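Local structure of beta-methylmalyl-CoA dehydratase (4E3E) at residues P51-S55 and L56-R60; G251-I254 and S255-R258. The protein catalyses the reversible dehydration of beta-methylmalyl-CoA to mesaconyl-CoA, a step of the glyoxylate assimilation cycle. One frame throughout, in Å; residues are numbered along the deposited sequence.

From the N terminus, contact 1 comes first: the short helix 50-55 ends there and the chain turns into the loop that runs on to helix 65-80. Contact 2 follows nearly two hundred residues later, within helix 250-265. Contact 1 closes the tight turn at a helix end; contact 2 closes no loop, being two successive turns inside one helix; the two lie in series without crossing. The centres of contact 1 and contact 2 are about 25 Å apart. Contact 1 sits toward the periphery of the chain, against helix 45-48; contact 2 is buried near the centre, where helix 250-265 meets helices 30-40 and 65-80 and strand 338-349 of the hotdog-type fold.

Contact 1: residues P51-S55 and L56-R60; sequences PFAQS and LGLER
A53 O receives two backbone N-H groups from opposite faces of its carbonyl plane, L56 N at 3.0 Å and L58 N at 3.2 Å. The L56 donor stands 63° out of that plane, well off the lone pairs. G57 N bonds to Q54 O at 2.9 Å. With the positive phi of G57, which calls for glycine because a CB would jam against the preceding carbonyl oxygen, the two bonds from G57 and L58 back into the last turn make a Schellman motif. Beyond the turn, the Q54 side chain runs extended from CG, and NE2 gives E59 O a nearly straight bond (2.9 Å, 171° at the hydrogen) in the plane of the amide. This bond fixes the flip of the amide, while Q54 CA offers a CA-H...O contact to L58 O. On the apolar side, CD1 of L56 comes obliquely to the F52 ring, 3.9 Å from CE1. Separately, CB of A53 lies against the carbonyl oxygen of R60. F52 O takes the hydroxyl of S55, OG at 2.6 Å; chi1 of 73° sets OG between backbone N and carbonyl carbon. An alanine in place of S55 would probably cost F52 O this short bond, leaving the weak approaches of S55 N and L56 N to serve it. Further out, L46 of helix 45-48 packs against A53, L56 and L58, and the guanidinium of R60 forms a salt bridge with E30. L58 also lies close to P62 and V98, assigned by similarity to substrate binding. The turn thus gives partners to the carbonyls of A53 and Q54 near the helix end, caps that end and directs the chain toward the probable substrate-binding loop, with the Q54 amide tied to the departing chain at E59 O.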
loop_
_atom_site.group_PDB
_atom_site.type_symbol
_atom_site.label_atom_id
_atom_site.label_comp_id
_atom_site.label_asym_id
_atom_site.label_seq_id
_atom_site.Cartn_x
_atom_site.Cartn_y
_atom_site.Cartn_z
ATOM N N PRO A 51 -14.728 15.059 9.123
ATOM C CA PRO A 51 -15.686 16.148 9.381
ATOM C C PRO A 51 -16.907 16.156 8.430
ATOM O O PRO A 51 -18.012 16.468 8.861
ATOM C CB PRO A 51 -14.830 17.419 9.242
ATOM C CG PRO A 51 -13.417 16.944 9.495
ATOM C CD PRO A 51 -13.378 15.590 8.826
ATOM N N PHE A 52 -16.718 15.784 7.169
ATOM C CA PHE A 52 -17.831 15.682 6.236
ATOM C C PHE A 52 -18.824 14.628 6.736
ATOM O O PHE A 52 -20.027 14.894 6.816
ATOM C CB PHE A 52 -17.323 15.345 4.829
ATOM C CG PHE A 52 -18.400 15.356 3.767
ATOM C CD1 PHE A 52 -19.163 14.213 3.516
ATOM C CD2 PHE A 52 -18.640 16.511 3.000
ATOM C CE1 PHE A 52 -20.157 14.220 2.541
ATOM C CE2 PHE A 52 -19.625 16.517 2.008
ATOM C CZ PHE A 52 -20.391 15.371 1.788
ATOM N N ALA A 53 -18.315 13.453 7.108
ATOM C CA ALA A 53 -19.158 12.371 7.621
ATOM C C ALA A 53 -19.868 12.779 8.912
ATOM O O ALA A 53 -21.074 12.501 9.090
ATOM C CB ALA A 53 -18.345 11.107 7.817
ATOM N N GLN A 54 -19.153 13.481 9.789
ATOM C CA GLN A 54 -19.762 13.952 11.043
ATOM C C GLN A 54 -20.870 14.976 10.836
ATOM O O GLN A 54 -21.835 15.000 11.599
ATOM C CB GLN A 54 -18.706 14.493 12.002
ATOM C CG GLN A 54 -17.872 13.379 12.608
ATOM C CD GLN A 54 -16.637 13.881 13.318
ATOM O OE1 GLN A 54 -16.201 15.012 13.113
ATOM N NE2 GLN A 54 -16.052 13.028 14.148
ATOM N N SER A 55 -20.749 15.808 9.800
ATOM C CA SER A 55 -21.797 16.787 9.500
ATOM C C SER A 55 -23.083 16.083 9.043
ATOM O O SER A 55 -24.156 16.689 9.016
ATOM C CB SER A 55 -21.339 17.780 8.439
ATOM O OG SER A 55 -21.310 17.151 7.160
ATOM N N LEU A 56 -22.964 14.808 8.681
ATOM C CA LEU A 56 -24.122 14.001 8.318
ATOM C C LEU A 56 -24.598 13.150 9.486
ATOM O O LEU A 56 -25.515 12.340 9.334
ATOM C CB LEU A 56 -23.811 13.124 7.104
ATOM C CG LEU A 56 -23.314 13.891 5.876
ATOM C CD1 LEU A 56 -23.105 12.937 4.705
ATOM C CD2 LEU A 56 -24.245 15.041 5.494
ATOM N N GLY A 57 -23.981 13.339 10.650
ATOM C CA GLY A 57 -24.434 12.682 11.882
ATOM C C GLY A 57 -23.752 11.344 12.157
ATOM O O GLY A 57 -24.160 10.630 13.046
ATOM N N LEU A 58 -22.720 10.999 11.393
ATOM C CA LEU A 58 -21.942 9.780 11.637
ATOM C C LEU A 58 -20.848 10.040 12.669
ATOM O O LEU A 58 -20.485 11.201 12.918
ATOM C CB LEU A 58 -21.301 9.273 10.324
ATOM C CG LEU A 58 -22.293 8.753 9.275
ATOM C CD1 LEU A 58 -21.577 8.303 8.017
ATOM C CD2 LEU A 58 -23.182 7.626 9.815
ATOM N N GLU A 59 -20.327 9.001 13.288
ATOM C CA GLU A 59 -19.264 9.143 14.269
ATOM C C GLU A 59 -17.986 9.683 13.674
ATOM O O GLU A 59 -17.298 10.454 14.280
ATOM C CB GLU A 59 -18.976 7.820 14.948
ATOM C CG GLU A 59 -20.163 7.168 15.620
ATOM C CD GLU A 59 -19.831 5.837 16.253
ATOM O OE1 GLU A 59 -18.664 5.607 16.585
ATOM O OE2 GLU A 59 -20.742 5.017 16.434
ATOM N N ARG A 60 -17.669 9.219 12.475
ATOM C CA ARG A 60 -16.464 9.579 11.779
ATOM C C ARG A 60 -16.661 9.004 10.406
ATOM O O ARG A 60 -17.675 8.458 10.145
ATOM C CB ARG A 60 -15.248 8.981 12.448
ATOM C CG ARG A 60 -15.384 7.517 12.766
ATOM C CD ARG A 60 -14.234 6.967 13.577
ATOM N NE ARG A 60 -12.949 7.020 12.906
ATOM C CZ ARG A 60 -11.810 6.649 13.457
ATOM N NH1 ARG A 60 -10.686 6.727 12.792
ATOM N NH2 ARG A 60 -11.796 6.210 14.689
#

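Contact 2: residues G251-I254 and S255-R258; sequences GHII and SLAR
Two successive turns of the central helix 250-265 of this hotdog-fold enzyme are joined, G251-I254 to S255-R258, by four consecutive i to i+4 bonds. S255 N meets G251 O at 3.0 Å and L256 N meets H252 O at 3.0 Å; A257 N to I253 O is the shortest at 2.9 Å, and R258 N follows to I254 O. Along one flank CG of L256 lies over one face of the H252 imidazole, and L256 CD1 comes within 3.8 Å of H252 ring atom CD2. Chi1 of -170° sets CG of H252 opposite the backbone N, beside the carbonyl carbon, where the ring can meet the leucine one turn on. I253 approaches L256 more loosely, CD1 to CD1 at 4.4 Å. The imidazole is gripped at both nitrogens, ND1 by the hydroxyl of Y40 and NE2 by E217, which fix its rotation. S255 OG is held by Y36 and H70. R258 bends at chi2 (66°) and carries its guanidinium away from the helix, to the carbonyl of A268 and a cation-pi contact with F44; D64, a substrate-binding residue by similarity, lies close by. The buried polar groups of H252, S255 and R258 therefore find partners in other parts of the fold, while leucine over one face and the E217 carboxylate at NE2 would probably make the imidazole's setting part apolar, part charged.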
loop_
_atom_site.group_PDB
_atom_site.type_symbol
_atom_site.label_atom_id
_atom_site.label_comp_id
_atom_site.label_asym_id
_atom_site.label_seq_id
_atom_site.Cartn_x
_atom_site.Cartn_y
_atom_site.Cartn_z
ATOM N N GLY A 251 -14.431 -8.510 -8.009
ATOM C CA GLY A 251 -14.762 -7.401 -7.114
ATOM C C GLY A 251 -13.823 -6.203 -7.259
ATOM O O GLY A 251 -14.202 -5.074 -6.939
ATOM N N HIS A 252 -12.598 -6.441 -7.730
ATOM C CA HIS A 252 -11.672 -5.347 -8.060
ATOM C C HIS A 252 -12.276 -4.493 -9.152
ATOM O O HIS A 252 -12.199 -3.261 -9.104
ATOM C CB HIS A 252 -10.315 -5.906 -8.482
ATOM C CG HIS A 252 -9.207 -4.863 -8.603
ATOM N ND1 HIS A 252 -8.628 -4.300 -7.534
ATOM C CD2 HIS A 252 -8.525 -4.367 -9.730
ATOM C CE1 HIS A 252 -7.669 -3.435 -7.931
ATOM N NE2 HIS A 252 -7.591 -3.497 -9.284
ATOM N N ILE A 253 -12.913 -5.134 -10.128
ATOM C CA ILE A 253 -13.595 -4.401 -11.207
ATOM C C ILE A 253 -14.786 -3.602 -10.693
ATOM O O ILE A 253 -15.012 -2.463 -11.120
ATOM C CB ILE A 253 -14.011 -5.351 -12.351
ATOM C CG1 ILE A 253 -12.795 -6.186 -12.777
ATOM C CG2 ILE A 253 -14.611 -4.585 -13.528
ATOM C CD1 ILE A 253 -11.571 -5.365 -13.153
ATOM N N ILE A 254 -15.534 -4.186 -9.762
ATOM C CA ILE A 254 -16.648 -3.475 -9.136
ATOM C C ILE A 254 -16.130 -2.192 -8.473
ATOM O O ILE A 254 -16.717 -1.100 -8.618
ATOM C CB ILE A 254 -17.408 -4.359 -8.119
ATOM C CG1 ILE A 254 -18.126 -5.518 -8.830
ATOM C CG2 ILE A 254 -18.420 -3.534 -7.336
ATOM C CD1 ILE A 254 -18.626 -6.622 -7.913
ATOM N N SER A 255 -15.024 -2.323 -7.751
ATOM C CA SER A 255 -14.489 -1.194 -7.004
ATOM C C SER A 255 -13.911 -0.090 -7.904
ATOM O O SER A 255 -14.054 1.106 -7.608
ATOM C CB SER A 255 -13.483 -1.690 -5.969
ATOM O OG SER A 255 -14.171 -2.057 -4.774
ATOM N N LEU A 256 -13.283 -0.481 -9.007
ATOM C CA LEU A 256 -12.852 0.484 -9.986
ATOM C C LEU A 256 -14.043 1.228 -10.628
ATOM O O LEU A 256 -14.020 2.461 -10.747
ATOM C CB LEU A 256 -12.008 -0.207 -11.091
ATOM C CG LEU A 256 -10.574 -0.651 -10.696
ATOM C CD1 LEU A 256 -9.971 -1.561 -11.757
ATOM C CD2 LEU A 256 -9.645 0.543 -10.462
ATOM N N ALA A 257 -15.067 0.475 -11.048
ATOM C CA ALA A 257 -16.257 1.058 -11.668
ATOM C C ALA A 257 -16.903 2.072 -10.740
ATOM O O ALA A 257 -17.283 3.174 -11.171
ATOM C CB ALA A 257 -17.255 -0.027 -12.069
ATOM N N ARG A 258 -17.021 1.715 -9.462
ATOM C CA ARG A 258 -17.598 2.626 -8.493
ATOM C C ARG A 258 -16.752 3.902 -8.399
ATOM O O ARG A 258 -17.297 5.023 -8.411
ATOM C CB ARG A 258 -17.747 1.929 -7.135
ATOM C CG ARG A 258 -18.059 2.837 -5.936
ATOM C CD ARG A 258 -19.416 3.548 -5.951
ATOM N NE ARG A 258 -19.624 4.174 -4.630
ATOM C CZ ARG A 258 -20.496 5.138 -4.354
ATOM N NH1 ARG A 258 -21.314 5.628 -5.301
ATOM N NH2 ARG A 258 -20.563 5.608 -3.111
#